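Local coordinates for protein alpha-amylase (Eisenia fetida, PDB 6M4K) that probably cuts internal alpha-1,4-glucosidic linkages in starch-like polysaccharides, as a calcium-binding, cold-active alpha-amylase of glycosyl hydrolase family 13, at residues D17-L22 and Y337-L342; Y234-D239 and R255-K260; I453-N458 and G467-T472. All blocks are in the same frame, centred on the assembly; numbering follows the deposited sequence.

Contact 1 of 3, residues D17-L22 and Y337-L342; sequences DVIVHL and YGHVRL
Ile19 packs against Arg341 and His339 across two neighbouring parallel strands. Its CG1 lies 3.7 Å from Arg341 CB and crosses the arginine stem obliquely. The other branch, CG2, lies 3.8 Å from His339 NE2, and the two side chains cross at about a right angle. Ile19 reaches both partners because CG1 stands between the backbone N and the carbonyl carbon (chi1 64°), which leaves CG2 anti to the carbonyl carbon. The backbones are tied by Ile19 N to Val340 O, Leu342 N to Ile19 O and His21 N to Leu342 O. This is the tight part of the contact. On the other face of the sheet Val18 CG1 rests 3.9 Å from Leu342 CG and 4.2 Å from Val340 CG1, and helices 322-334 and 389-401 cover these side chains.

The more open, hydrated end is at Asp17, where water and polar bonds replace close apolar packing. There His339 NE2 gives a bent bond of 2.8 Å to Asp17 O (144° at the hydrogen), with the oxygen in the ring plane. His339 ND1 bonds to Tyr232 OH, so both ring nitrogens are engaged and the ring's rotation is fixed. A water bridges Asp17 OD2, Gly338 O and Val340 N, while Asp17 OD1 turns to Tyr10 OH. Further in, Arg341 NH1 binds Gln46. The pairing of first strand 19-22 with last strand 339-344 is the closing seam of a TIM barrel.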
ATOM      1  N   ASP A  17      -2.883  12.447   5.521  1.00 13.93           N
ATOM      2  CA  ASP A  17      -3.758  11.280   5.462  1.00 13.29           C
ATOM      3  C   ASP A  17      -3.156  10.105   4.686  1.00 13.48           C
ATOM      4  O   ASP A  17      -3.276   8.952   5.102  1.00 15.84           O
ATOM      5  CB  ASP A  17      -5.100  11.714   4.845  1.00 14.60           C
ATOM      6  CG  ASP A  17      -6.177  10.665   4.966  1.00 16.70           C
ATOM      7  OD1 ASP A  17      -6.385  10.128   6.081  1.00 18.57           O
ATOM      8  OD2 ASP A  17      -6.844  10.379   3.950  1.00 15.99           O
ATOM      9  N   VAL A  18      -2.535  10.373   3.540  1.00 13.29           N
ATOM     10  CA  VAL A  18      -2.109   9.321   2.615  1.00 12.51           C
ATOM     11  C   VAL A  18      -0.818   8.694   3.119  1.00 12.03           C
ATOM     12  O   VAL A  18       0.057   9.384   3.642  1.00 13.04           O
ATOM     13  CB  VAL A  18      -1.939   9.934   1.211  1.00 12.84           C
ATOM     14  CG1 VAL A  18      -1.356   8.918   0.235  1.00 13.78           C
ATOM     15  CG2 VAL A  18      -3.263  10.458   0.698  1.00 14.06           C
ATOM     16  N   ILE A  19      -0.688   7.384   2.963  1.00 12.86           N
ATOM     17  CA  ILE A  19       0.543   6.706   3.357  1.00 12.52           C
ATOM     18  C   ILE A  19       1.255   6.145   2.123  1.00 12.84           C
ATOM     19  O   ILE A  19       0.684   6.042   1.032  1.00 12.54           O
ATOM     20  CB  ILE A  19       0.294   5.639   4.434  1.00 14.05           C
ATOM     21  CG1 ILE A  19      -0.584   4.530   3.879  1.00 14.70           C
ATOM     22  CG2 ILE A  19      -0.368   6.294   5.670  1.00 16.17           C
ATOM     23  CD1 ILE A  19      -0.678   3.321   4.800  1.00 17.84           C
ATOM     24  N   VAL A  20       2.537   5.816   2.298  1.00 12.53           N
ATOM     25  CA  VAL A  20       3.404   5.393   1.198  1.00 12.77           C
ATOM     26  C   VAL A  20       4.132   4.119   1.601  1.00 12.14           C
ATOM     27  O   VAL A  20       4.694   4.041   2.697  1.00 12.55           O
ATOM     28  CB  VAL A  20       4.434   6.481   0.829  1.00 13.43           C
ATOM     29  CG1 VAL A  20       5.335   5.992  -0.310  1.00 15.00           C
ATOM     30  CG2 VAL A  20       3.754   7.776   0.468  1.00 15.54           C
ATOM     31  N   HIS A  21       4.174   3.140   0.705  1.00 11.59           N
ATOM     32  CA  HIS A  21       4.974   1.942   0.935  1.00 10.97           C
ATOM     33  C   HIS A  21       6.360   2.170   0.347  1.00 12.29           C
ATOM     34  O   HIS A  21       6.527   2.155  -0.877  1.00 12.68           O
ATOM     35  CB  HIS A  21       4.326   0.746   0.263  1.00 12.68           C
ATOM     36  CG  HIS A  21       5.024  -0.544   0.545  1.00 11.25           C
ATOM     37  ND1 HIS A  21       4.781  -1.685  -0.187  1.00 13.75           N
ATOM     38  CD2 HIS A  21       5.917  -0.885   1.501  1.00 13.20           C
ATOM     39  CE1 HIS A  21       5.511  -2.674   0.297  1.00 12.90           C
ATOM     40  NE2 HIS A  21       6.209  -2.214   1.323  1.00 13.51           N
ATOM     41  N   LEU A  22       7.348   2.419   1.209  1.00 11.36           N
ATOM     42  CA  LEU A  22       8.727   2.615   0.751  1.00 12.00           C
ATOM     43  C   LEU A  22       9.400   1.238   0.689  1.00 11.97           C
ATOM     44  O   LEU A  22      10.190   0.838   1.546  1.00 12.76           O
ATOM     45  CB  LEU A  22       9.447   3.623   1.639  1.00 12.77           C
ATOM     46  CG  LEU A  22       8.891   5.048   1.598  1.00 12.45           C
ATOM     47  CD1 LEU A  22       9.683   5.953   2.541  1.00 14.50           C
ATOM     48  CD2 LEU A  22       8.923   5.614   0.186  1.00 14.34           C
ATOM     49  N   TYR A 337     -12.952   7.309  -0.722  1.00 14.65           N
ATOM     50  CA  TYR A 337     -13.147   5.885  -0.520  1.00 14.42           C
ATOM     51  C   TYR A 337     -11.850   5.254  -0.034  1.00 13.06           C
ATOM     52  O   TYR A 337     -10.869   5.138  -0.786  1.00 15.42           O
ATOM     53  CB  TYR A 337     -13.617   5.170  -1.796  1.00 14.67           C
ATOM     54  CG  TYR A 337     -13.741   3.669  -1.609  1.00 13.43           C
ATOM     55  CD1 TYR A 337     -14.801   3.124  -0.885  1.00 14.08           C
ATOM     56  CD2 TYR A 337     -12.783   2.800  -2.124  1.00 14.09           C
ATOM     57  CE1 TYR A 337     -14.915   1.755  -0.698  1.00 13.73           C
ATOM     58  CE2 TYR A 337     -12.885   1.440  -1.939  1.00 15.64           C
ATOM     59  CZ  TYR A 337     -13.940   0.915  -1.216  1.00 13.09           C
ATOM     60  OH  TYR A 337     -14.008  -0.447  -1.058  1.00 15.28           O
ATOM     61  N   GLY A 338     -11.829   4.841   1.231  1.00 13.65           N
ATOM     62  CA  GLY A 338     -10.729   4.072   1.767  1.00 13.97           C
ATOM     63  C   GLY A 338      -9.570   4.923   2.242  1.00 13.45           C
ATOM     64  O   GLY A 338      -9.446   6.110   1.944  1.00 13.93           O
ATOM     65  N   HIS A 339      -8.697   4.280   3.008  1.00 12.30           N
ATOM     66  CA  HIS A 339      -7.422   4.870   3.391  1.00 13.40           C
ATOM     67  C   HIS A 339      -6.418   4.585   2.279  1.00 12.12           C
ATOM     68  O   HIS A 339      -6.103   3.420   2.018  1.00 13.17           O
ATOM     69  CB  HIS A 339      -6.939   4.261   4.705  1.00 12.69           C
ATOM     70  CG  HIS A 339      -5.753   4.961   5.278  1.00 13.24           C
ATOM     71  ND1 HIS A 339      -4.918   4.388   6.213  1.00 13.13           N
ATOM     72  CD2 HIS A 339      -5.272   6.202   5.048  1.00 13.67           C
ATOM     73  CE1 HIS A 339      -3.974   5.254   6.537  1.00 14.92           C
ATOM     74  NE2 HIS A 339      -4.167   6.365   5.846  1.00 14.39           N
ATOM     75  N   VAL A 340      -5.912   5.638   1.645  1.00 12.33           N
ATOM     76  CA  VAL A 340      -5.102   5.497   0.429  1.00 11.66           C
ATOM     77  C   VAL A 340      -3.635   5.269   0.765  1.00 11.41           C
ATOM     78  O   VAL A 340      -3.024   6.046   1.510  1.00 12.03           O
ATOM     79  CB  VAL A 340      -5.244   6.730  -0.472  1.00 11.97           C
ATOM     80  CG1 VAL A 340      -4.306   6.609  -1.682  1.00 13.67           C
ATOM     81  CG2 VAL A 340      -6.699   6.904  -0.916  1.00 13.89           C
ATOM     82  N   ARG A 341      -3.065   4.212   0.177  1.00 12.17           N
ATOM     83  CA  ARG A 341      -1.637   3.938   0.223  1.00 12.02           C
ATOM     84  C   ARG A 341      -1.093   4.000  -1.201  1.00 11.67           C
ATOM     85  O   ARG A 341      -1.667   3.399  -2.118  1.00 13.40           O
ATOM     86  CB  ARG A 341      -1.387   2.547   0.815  1.00 12.34           C
ATOM     87  CG  ARG A 341       0.092   2.172   0.907  1.00 13.30           C
ATOM     88  CD  ARG A 341       0.290   0.729   1.359  1.00 13.64           C
ATOM     89  NE  ARG A 341      -0.212  -0.214   0.361  1.00 14.73           N
ATOM     90  CZ  ARG A 341      -0.476  -1.501   0.592  1.00 13.92           C
ATOM     91  NH1 ARG A 341      -0.282  -2.024   1.790  1.00 13.89           N
ATOM     92  NH2 ARG A 341      -0.940  -2.280  -0.386  1.00 15.33           N
ATOM     93  N   LEU A 342      -0.005   4.738  -1.391  1.00 11.96           N
ATOM     94  CA  LEU A 342       0.711   4.759  -2.665  1.00 12.32           C
ATOM     95  C   LEU A 342       1.919   3.834  -2.602  1.00 11.80           C
ATOM     96  O   LEU A 342       2.711   3.898  -1.656  1.00 13.10           O
ATOM     97  CB  LEU A 342       1.211   6.169  -2.989  1.00 14.28           C
ATOM     98  CG  LEU A 342       0.211   7.322  -2.977  1.00 14.73           C
ATOM     99  CD1 LEU A 342       0.838   8.578  -3.565  1.00 16.24           C
ATOM    100  CD2 LEU A 342      -1.045   6.965  -3.742  1.00 15.52           C
TER
HETATM  101  O   HOH W   1      -7.262   8.139   2.306  1.00 15.77           O

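Contact 2 of 3, residues Y234-D239 and R255-K260; sequences YQEVID and RVTEFK
Phe259 lies under Ile238, whose CG1 sits over one ring face in a CH-pi contact, 4.1 Å from the ring centroid and offset toward the rim. The edge of the same ring meets Val237 O and Glu236 CG, the latter 4.0 Å from CE1. The Glu236 carboxylate is turned 48° to the ring, and its OE1 accepts from Ala201 N. Phe298 meets Phe259 edge-to-face.

Thr257 joins this cluster to the strands. With OG1 between its backbone N and carbonyl carbon (chi1 54°), the hydroxyl faces segment 234-239 and accepts from Val237 N at 3.0 Å. It thus extends the pairing past the last backbone bond, Thr257 N to Gln235 O. At the other end Arg255 O takes two bonds from Gln235, one from N at 2.9 Å and one from NE2 at 3.2 Å. They arrive from opposite faces of the carbonyl plane. Gln235 NE2 also bonds to Tyr250 O. Val237 CB packs 3.7 Å from Val256 CG1.

Beyond the strands, single waters join Asp239 N to Phe259 N, Asp239 O to Glu258 OE2, and Asp239 OD2 to Lys260 NZ. Asp239 OD1 accepts from Gly241 N. Glu258 N-caps helix 259-270: OE2 accepts from Lys260 N at 2.9 Å, and OE1 from Leu290 N. Strand 232-235 runs into a loop and strand 255-257 turns into its helix, as fifth and sixth strands of the family 13 TIM barrel.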
ATOM      1  N   TYR A 234      -3.907  -2.798   9.660  1.00 13.85           N
ATOM      2  CA  TYR A 234      -4.557  -3.144   8.410  1.00 13.39           C
ATOM      3  C   TYR A 234      -4.053  -4.499   7.939  1.00 12.61           C
ATOM      4  O   TYR A 234      -2.856  -4.794   8.018  1.00 13.40           O
ATOM      5  CB  TYR A 234      -4.473  -2.053   7.330  1.00 14.23           C
ATOM      6  CG  TYR A 234      -3.103  -1.537   6.952  1.00 12.13           C
ATOM      7  CD1 TYR A 234      -2.456  -0.601   7.742  1.00 13.59           C
ATOM      8  CD2 TYR A 234      -2.477  -1.959   5.783  1.00 13.26           C
ATOM      9  CE1 TYR A 234      -1.213  -0.093   7.395  1.00 14.85           C
ATOM     10  CE2 TYR A 234      -1.246  -1.438   5.406  1.00 12.60           C
ATOM     11  CZ  TYR A 234      -0.617  -0.517   6.224  1.00 13.03           C
ATOM     12  OH  TYR A 234       0.617   0.008   5.885  1.00 14.32           O
ATOM     13  N   GLN A 235      -4.973  -5.335   7.490  1.00 12.18           N
ATOM     14  CA  GLN A 235      -4.739  -6.760   7.316  1.00 12.52           C
ATOM     15  C   GLN A 235      -4.711  -7.069   5.831  1.00 12.83           C
ATOM     16  O   GLN A 235      -5.641  -6.708   5.103  1.00 14.13           O
ATOM     17  CB  GLN A 235      -5.865  -7.548   7.991  1.00 13.69           C
ATOM     18  CG  GLN A 235      -5.917  -7.355   9.488  1.00 15.18           C
ATOM     19  CD  GLN A 235      -7.274  -7.717  10.048  1.00 14.97           C
ATOM     20  OE1 GLN A 235      -7.489  -8.838  10.528  1.00 17.08           O
ATOM     21  NE2 GLN A 235      -8.216  -6.789   9.946  1.00 14.82           N
ATOM     22  N   GLU A 236      -3.637  -7.712   5.370  1.00 13.58           N
ATOM     23  CA  GLU A 236      -3.585  -8.136   3.978  1.00 12.42           C
ATOM     24  C   GLU A 236      -4.436  -9.384   3.836  1.00 14.52           C
ATOM     25  O   GLU A 236      -4.026 -10.485   4.221  1.00 15.08           O
ATOM     26  CB  GLU A 236      -2.160  -8.421   3.521  1.00 13.66           C
ATOM     27  CG  GLU A 236      -2.158  -8.747   2.024  1.00 14.14           C
ATOM     28  CD  GLU A 236      -1.113  -9.755   1.570  1.00 18.27           C
ATOM     29  OE1 GLU A 236      -0.597 -10.550   2.389  1.00 17.61           O
ATOM     30  OE2 GLU A 236      -0.818  -9.753   0.348  1.00 18.92           O
ATOM     31  N   VAL A 237      -5.634  -9.216   3.295  1.00 14.46           N
ATOM     32  CA  VAL A 237      -6.510 -10.319   2.942  1.00 14.14           C
ATOM     33  C   VAL A 237      -6.771 -10.181   1.457  1.00 15.09           C
ATOM     34  O   VAL A 237      -7.428  -9.221   1.026  1.00 15.54           O
ATOM     35  CB  VAL A 237      -7.828 -10.282   3.726  1.00 15.23           C
ATOM     36  CG1 VAL A 237      -8.703 -11.472   3.336  1.00 17.50           C
ATOM     37  CG2 VAL A 237      -7.557 -10.256   5.219  1.00 17.39           C
ATOM     38  N   ILE A 238      -6.258 -11.119   0.671  1.00 16.85           N
ATOM     39  CA  ILE A 238      -6.484 -11.119  -0.767  1.00 17.29           C
ATOM     40  C   ILE A 238      -7.841 -11.774  -1.015  1.00 19.96           C
ATOM     41  O   ILE A 238      -7.993 -12.990  -0.867  1.00 20.67           O
ATOM     42  CB  ILE A 238      -5.367 -11.857  -1.514  1.00 18.81           C
ATOM     43  CG1 ILE A 238      -3.996 -11.245  -1.206  1.00 20.04           C
ATOM     44  CG2 ILE A 238      -5.641 -11.814  -3.010  1.00 22.80           C
ATOM     45  CD1 ILE A 238      -2.826 -12.085  -1.707  1.00 19.88           C
ATOM     46  N   ASP A 239      -8.839 -10.971  -1.381  1.00 19.88           N
ATOM     47  CA  ASP A 239     -10.193 -11.488  -1.601  1.00 21.77           C
ATOM     48  C   ASP A 239     -10.774 -10.801  -2.831  1.00 22.75           C
ATOM     49  O   ASP A 239     -11.259  -9.669  -2.747  1.00 22.04           O
ATOM     50  CB  ASP A 239     -11.076 -11.275  -0.375  1.00 20.95           C
ATOM     51  CG  ASP A 239     -12.530 -11.681  -0.612  1.00 21.07           C
ATOM     52  OD1 ASP A 239     -12.792 -12.421  -1.582  1.00 27.47           O
ATOM     53  OD2 ASP A 239     -13.391 -11.280   0.202  1.00 23.23           O
ATOM     54  N   ARG A 255      -8.721  -2.555   9.733  1.00 13.53           N
ATOM     55  CA  ARG A 255      -8.974  -2.386   8.311  1.00 13.32           C
ATOM     56  C   ARG A 255      -8.417  -3.566   7.519  1.00 13.26           C
ATOM     57  O   ARG A 255      -7.613  -4.362   8.017  1.00 12.94           O
ATOM     58  CB  ARG A 255      -8.397  -1.064   7.806  1.00 14.12           C
ATOM     59  CG  ARG A 255      -9.206   0.140   8.262  1.00 13.76           C
ATOM     60  CD  ARG A 255      -8.780   1.393   7.525  1.00 14.70           C
ATOM     61  NE  ARG A 255      -9.431   2.577   8.082  1.00 14.81           N
ATOM     62  CZ  ARG A 255     -10.164   3.439   7.387  1.00 15.19           C
ATOM     63  NH1 ARG A 255     -10.351   3.276   6.087  1.00 14.36           N
ATOM     64  NH2 ARG A 255     -10.724   4.468   8.005  1.00 15.33           N
ATOM     65  N   VAL A 256      -8.880  -3.688   6.276  1.00 12.98           N
ATOM     66  CA  VAL A 256      -8.510  -4.781   5.388  1.00 14.38           C
ATOM     67  C   VAL A 256      -8.130  -4.198   4.038  1.00 12.88           C
ATOM     68  O   VAL A 256      -8.791  -3.279   3.542  1.00 13.91           O
ATOM     69  CB  VAL A 256      -9.658  -5.806   5.248  1.00 14.85           C
ATOM     70  CG1 VAL A 256      -9.263  -6.930   4.314  1.00 16.52           C
ATOM     71  CG2 VAL A 256     -10.050  -6.357   6.629  1.00 16.68           C
ATOM     72  N   THR A 257      -7.052  -4.718   3.459  1.00 13.03           N
ATOM     73  CA  THR A 257      -6.688  -4.382   2.087  1.00 12.82           C
ATOM     74  C   THR A 257      -7.817  -4.762   1.144  1.00 13.58           C
ATOM     75  O   THR A 257      -8.247  -5.919   1.107  1.00 15.31           O
ATOM     76  CB  THR A 257      -5.452  -5.192   1.680  1.00 13.87           C
ATOM     77  OG1 THR A 257      -5.711  -6.591   1.896  1.00 14.71           O
ATOM     78  CG2 THR A 257      -4.222  -4.783   2.482  1.00 14.80           C
ATOM     79  N   GLU A 258      -8.263  -3.808   0.331  1.00 13.13           N
ATOM     80  CA  GLU A 258      -9.306  -4.091  -0.655  1.00 14.25           C
ATOM     81  C   GLU A 258      -8.662  -4.269  -2.029  1.00 13.24           C
ATOM     82  O   GLU A 258      -8.462  -3.305  -2.775  1.00 14.30           O
ATOM     83  CB  GLU A 258     -10.373  -3.001  -0.632  1.00 13.80           C
ATOM     84  CG  GLU A 258     -11.494  -3.175  -1.671  1.00 15.43           C
ATOM     85  CD  GLU A 258     -12.129  -4.557  -1.653  1.00 15.59           C
ATOM     86  OE1 GLU A 258     -13.295  -4.685  -1.204  1.00 17.62           O
ATOM     87  OE2 GLU A 258     -11.478  -5.521  -2.113  1.00 16.56           O
ATOM     88  N   PHE A 259      -8.315  -5.516  -2.360  1.00 14.01           N
ATOM     89  CA  PHE A 259      -7.715  -5.791  -3.661  1.00 13.57           C
ATOM     90  C   PHE A 259      -8.695  -5.610  -4.820  1.00 15.19           C
ATOM     91  O   PHE A 259      -8.265  -5.446  -5.968  1.00 14.47           O
ATOM     92  CB  PHE A 259      -7.108  -7.194  -3.664  1.00 13.59           C
ATOM     93  CG  PHE A 259      -5.786  -7.278  -2.956  1.00 13.82           C
ATOM     94  CD1 PHE A 259      -5.721  -7.447  -1.574  1.00 14.38           C
ATOM     95  CD2 PHE A 259      -4.603  -7.153  -3.674  1.00 14.57           C
ATOM     96  CE1 PHE A 259      -4.495  -7.508  -0.928  1.00 14.49           C
ATOM     97  CE2 PHE A 259      -3.375  -7.211  -3.032  1.00 14.89           C
ATOM     98  CZ  PHE A 259      -3.318  -7.386  -1.662  1.00 14.44           C
ATOM     99  N   LYS A 260     -10.005  -5.616  -4.561  1.00 13.69           N
ATOM    100  CA  LYS A 260     -10.936  -5.354  -5.658  1.00 14.47           C
ATOM    101  C   LYS A 260     -10.786  -3.940  -6.193  1.00 13.94           C
ATOM    102  O   LYS A 260     -11.073  -3.687  -7.363  1.00 14.51           O
ATOM    103  CB  LYS A 260     -12.385  -5.577  -5.211  1.00 15.08           C
ATOM    104  CG  LYS A 260     -12.701  -7.016  -4.842  1.00 16.77           C
ATOM    105  CD  LYS A 260     -14.064  -7.113  -4.141  1.00 17.85           C
ATOM    106  CE  LYS A 260     -14.386  -8.550  -3.727  1.00 20.54           C
ATOM    107  NZ  LYS A 260     -15.652  -8.599  -2.935  1.00 21.63           N
TER
HETATM  108  O   HOH W   2      -9.063  -8.001  -0.924  1.00 15.94           O
HETATM  109  O   HOH W   3     -11.849  -7.855  -0.899  1.00 18.60           O
HETATM  110  O   HOH W   4     -15.709 -11.271  -1.815  1.00 31.30           O

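Contact 3 of 3, residues I453-N458 and G467-T472; sequences ISCDNN and GACRAT
Ser454 faces segment 467-472 with its hydroxyl and meets Arg470 through the arginine's backbone N and CG. Ser454 OG accepts a fairly straight bond from Arg470 N at 3.0 Å (158° at the hydrogen). The arginine CG also touches OG, at 3.4 Å. The serine can do this because OG stands between its own backbone N and carbonyl carbon (chi1 63°). On the same residue CB rests 3.4 Å from Ala468 O. The hydroxyl has a further partner in Asp451 OD2, so it links the aspartate to the backbone of Arg470. An alanine here would keep the CB contact, but Arg470 N would probably be left without its acceptor and Asp451 without its hydroxyl mate.

Next to this bond runs the disulfide from Cys455 to Cys469, with SG to SG at 2.0 Å. The two CB-SG bonds are turned by 90° about the bridge, close to the relaxed value for a disulfide. A water joins Ser454 O to Ala468 N, with 2.9 Å to each atom. Gly467 and Ala468 are exposed, so this end faces solvent.

The arginine chain extends from CG to NE, and NH2 bonds to Asn490 O. Both segments belong to the long connection between strands 447-449 and 473-475 of the C-terminal all-beta domain. Ile453 packs on helix 389-401 and on strand 492-496, and Arg470 touches that strand too, at Ile493.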
ATOM      1  N   ILE A 453      -1.965  19.111 -12.028  1.00 16.66           N
ATOM      2  CA  ILE A 453      -1.337  17.955 -12.659  1.00 18.13           C
ATOM      3  C   ILE A 453      -0.075  18.379 -13.402  1.00 18.76           C
ATOM      4  O   ILE A 453       0.953  17.701 -13.334  1.00 18.58           O
ATOM      5  CB  ILE A 453      -2.331  17.234 -13.589  1.00 19.17           C
ATOM      6  CG1 ILE A 453      -3.561  16.755 -12.810  1.00 21.52           C
ATOM      7  CG2 ILE A 453      -1.653  16.064 -14.311  1.00 21.89           C
ATOM      8  CD1 ILE A 453      -3.251  15.737 -11.737  1.00 21.59           C
ATOM      9  N   SER A 454      -0.141  19.503 -14.125  1.00 20.25           N
ATOM     10  CA  SER A 454       0.968  19.972 -14.953  1.00 20.67           C
ATOM     11  C   SER A 454       1.767  21.110 -14.332  1.00 19.72           C
ATOM     12  O   SER A 454       2.921  21.320 -14.732  1.00 21.93           O
ATOM     13  CB  SER A 454       0.450  20.418 -16.330  1.00 21.23           C
ATOM     14  OG  SER A 454      -0.430  21.521 -16.239  1.00 22.38           O
ATOM     15  N   CYS A 455       1.205  21.835 -13.373  1.00 19.57           N
ATOM     16  CA  CYS A 455       1.836  23.008 -12.786  1.00 21.11           C
ATOM     17  C   CYS A 455       2.216  22.733 -11.337  1.00 23.21           C
ATOM     18  O   CYS A 455       1.728  21.788 -10.708  1.00 21.59           O
ATOM     19  CB  CYS A 455       0.900  24.216 -12.852  1.00 21.25           C
ATOM     20  SG  CYS A 455       0.221  24.520 -14.506  1.00 22.85           S
ATOM     21  N   ASP A 456       3.095  23.584 -10.806  1.00 22.56           N
ATOM     22  CA  ASP A 456       3.594  23.386  -9.450  1.00 22.35           C
ATOM     23  C   ASP A 456       2.617  23.909  -8.408  1.00 20.20           C
ATOM     24  O   ASP A 456       2.487  23.321  -7.326  1.00 21.50           O
ATOM     25  CB  ASP A 456       4.939  24.090  -9.285  1.00 22.47           C
ATOM     26  CG  ASP A 456       5.990  23.545 -10.217  1.00 27.69           C
ATOM     27  OD1 ASP A 456       6.071  22.307 -10.382  1.00 25.52           O
ATOM     28  OD2 ASP A 456       6.737  24.362 -10.795  1.00 28.02           O
ATOM     29  N   ASN A 457       1.933  25.004  -8.711  1.00 20.57           N
ATOM     30  CA  ASN A 457       1.121  25.727  -7.750  1.00 19.95           C
ATOM     31  C   ASN A 457      -0.346  25.670  -8.163  1.00 22.71           C
ATOM     32  O   ASN A 457      -0.677  25.309  -9.295  1.00 22.78           O
ATOM     33  CB  ASN A 457       1.613  27.181  -7.654  1.00 22.38           C
ATOM     34  CG  ASN A 457       3.113  27.263  -7.419  1.00 26.22           C
ATOM     35  OD1 ASN A 457       3.664  26.518  -6.607  1.00 25.36           O
ATOM     36  ND2 ASN A 457       3.786  28.147  -8.151  1.00 26.07           N
ATOM     37  N   ASN A 458      -1.232  26.009  -7.229  1.00 21.27           N
ATOM     38  CA  ASN A 458      -2.662  25.943  -7.506  1.00 20.46           C
ATOM     39  C   ASN A 458      -3.229  27.248  -8.057  1.00 21.36           C
ATOM     40  O   ASN A 458      -4.395  27.282  -8.460  1.00 19.63           O
ATOM     41  CB  ASN A 458      -3.439  25.545  -6.245  1.00 21.57           C
ATOM     42  CG  ASN A 458      -3.661  26.714  -5.306  1.00 24.57           C
ATOM     43  OD1 ASN A 458      -2.709  27.284  -4.771  1.00 28.08           O
ATOM     44  ND2 ASN A 458      -4.917  27.082  -5.106  1.00 27.07           N
ATOM     45  N   GLY A 467       7.716  21.811 -17.224  1.00 29.92           N
ATOM     46  CA  GLY A 467       7.866  22.240 -18.598  1.00 32.32           C
ATOM     47  C   GLY A 467       6.599  22.235 -19.424  1.00 39.59           C
ATOM     48  O   GLY A 467       6.603  22.784 -20.533  1.00 33.84           O
ATOM     49  N   ALA A 468       5.515  21.642 -18.926  1.00 28.85           N
ATOM     50  CA  ALA A 468       4.278  21.535 -19.687  1.00 29.25           C
ATOM     51  C   ALA A 468       3.086  22.086 -18.909  1.00 26.07           C
ATOM     52  O   ALA A 468       1.950  21.656 -19.125  1.00 26.04           O
ATOM     53  CB  ALA A 468       4.026  20.095 -20.136  1.00 32.60           C
ATOM     54  N   CYS A 469       3.325  23.039 -18.009  1.00 28.72           N
ATOM     55  CA  CYS A 469       2.232  23.625 -17.241  1.00 25.53           C
ATOM     56  C   CYS A 469       1.214  24.257 -18.182  1.00 28.29           C
ATOM     57  O   CYS A 469       1.561  25.072 -19.043  1.00 29.64           O
ATOM     58  CB  CYS A 469       2.783  24.661 -16.255  1.00 32.12           C
ATOM     59  SG  CYS A 469       1.577  25.736 -15.418  1.00 28.19           S
ATOM     60  N   ARG A 470      -0.044  23.850 -18.034  1.00 24.47           N
ATOM     61  CA  ARG A 470      -1.105  24.260 -18.940  1.00 26.59           C
ATOM     62  C   ARG A 470      -1.542  25.694 -18.660  1.00 28.34           C
ATOM     63  O   ARG A 470      -1.238  26.280 -17.615  1.00 26.44           O
ATOM     64  CB  ARG A 470      -2.318  23.331 -18.814  1.00 25.36           C
ATOM     65  CG  ARG A 470      -2.053  21.895 -19.225  1.00 25.54           C
ATOM     66  CD  ARG A 470      -3.322  21.053 -19.194  1.00 28.32           C
ATOM     67  NE  ARG A 470      -3.021  19.627 -19.332  1.00 33.02           N
ATOM     68  CZ  ARG A 470      -2.807  19.010 -20.490  1.00 39.01           C
ATOM     69  NH1 ARG A 470      -2.855  19.689 -21.630  1.00 35.37           N
ATOM     70  NH2 ARG A 470      -2.535  17.710 -20.509  1.00 31.60           N
ATOM     71  N   ALA A 471      -2.271  26.253 -19.622  1.00 25.39           N
ATOM     72  CA  ALA A 471      -2.843  27.577 -19.460  1.00 27.83           C
ATOM     73  C   ALA A 471      -3.762  27.624 -18.246  1.00 31.39           C
ATOM     74  O   ALA A 471      -4.380  26.628 -17.858  1.00 26.57           O
ATOM     75  CB  ALA A 471      -3.629  27.967 -20.713  1.00 27.80           C
ATOM     76  N   THR A 472      -3.852  28.808 -17.658  1.00 27.87           N
ATOM     77  CA  THR A 472      -4.663  29.017 -16.470  1.00 28.88           C
ATOM     78  C   THR A 472      -6.134  28.720 -16.750  1.00 30.69           C
ATOM     79  O   THR A 472      -6.662  29.051 -17.815  1.00 29.36           O
ATOM     80  CB  THR A 472      -4.498  30.472 -16.042  1.00 33.43           C
ATOM     81  OG1 THR A 472      -3.369  30.590 -15.164  1.00 43.18           O
ATOM     82  CG2 THR A 472      -5.735  30.959 -15.364  1.00 34.78           C
TER
HETATM   83  O   HOH W   5       4.707  20.142 -16.637  1.00 25.16           O

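In the fold
Contacts 1 and 2 belong to one closed eight-stranded parallel barrel in the catalytic domain. Contact 1 joins its first and last strands, and contact 2 its fifth and sixth. Their centres are about 13 Å apart and their side chains touch, as where Tyr234 meets Ile19 and Arg341. Contact 1 brings together strands from the two ends of the barrel sequence, with the pair of contact 2 lying between them in the chain. Contact 3 follows later, in the C-terminal all-beta domain. Its centre is about 24 Å from that of contact 1 and 35 Å from that of contact 2. Helix 389-401 packs against both contact 1 and contact 3, linking barrel and C-terminal domain.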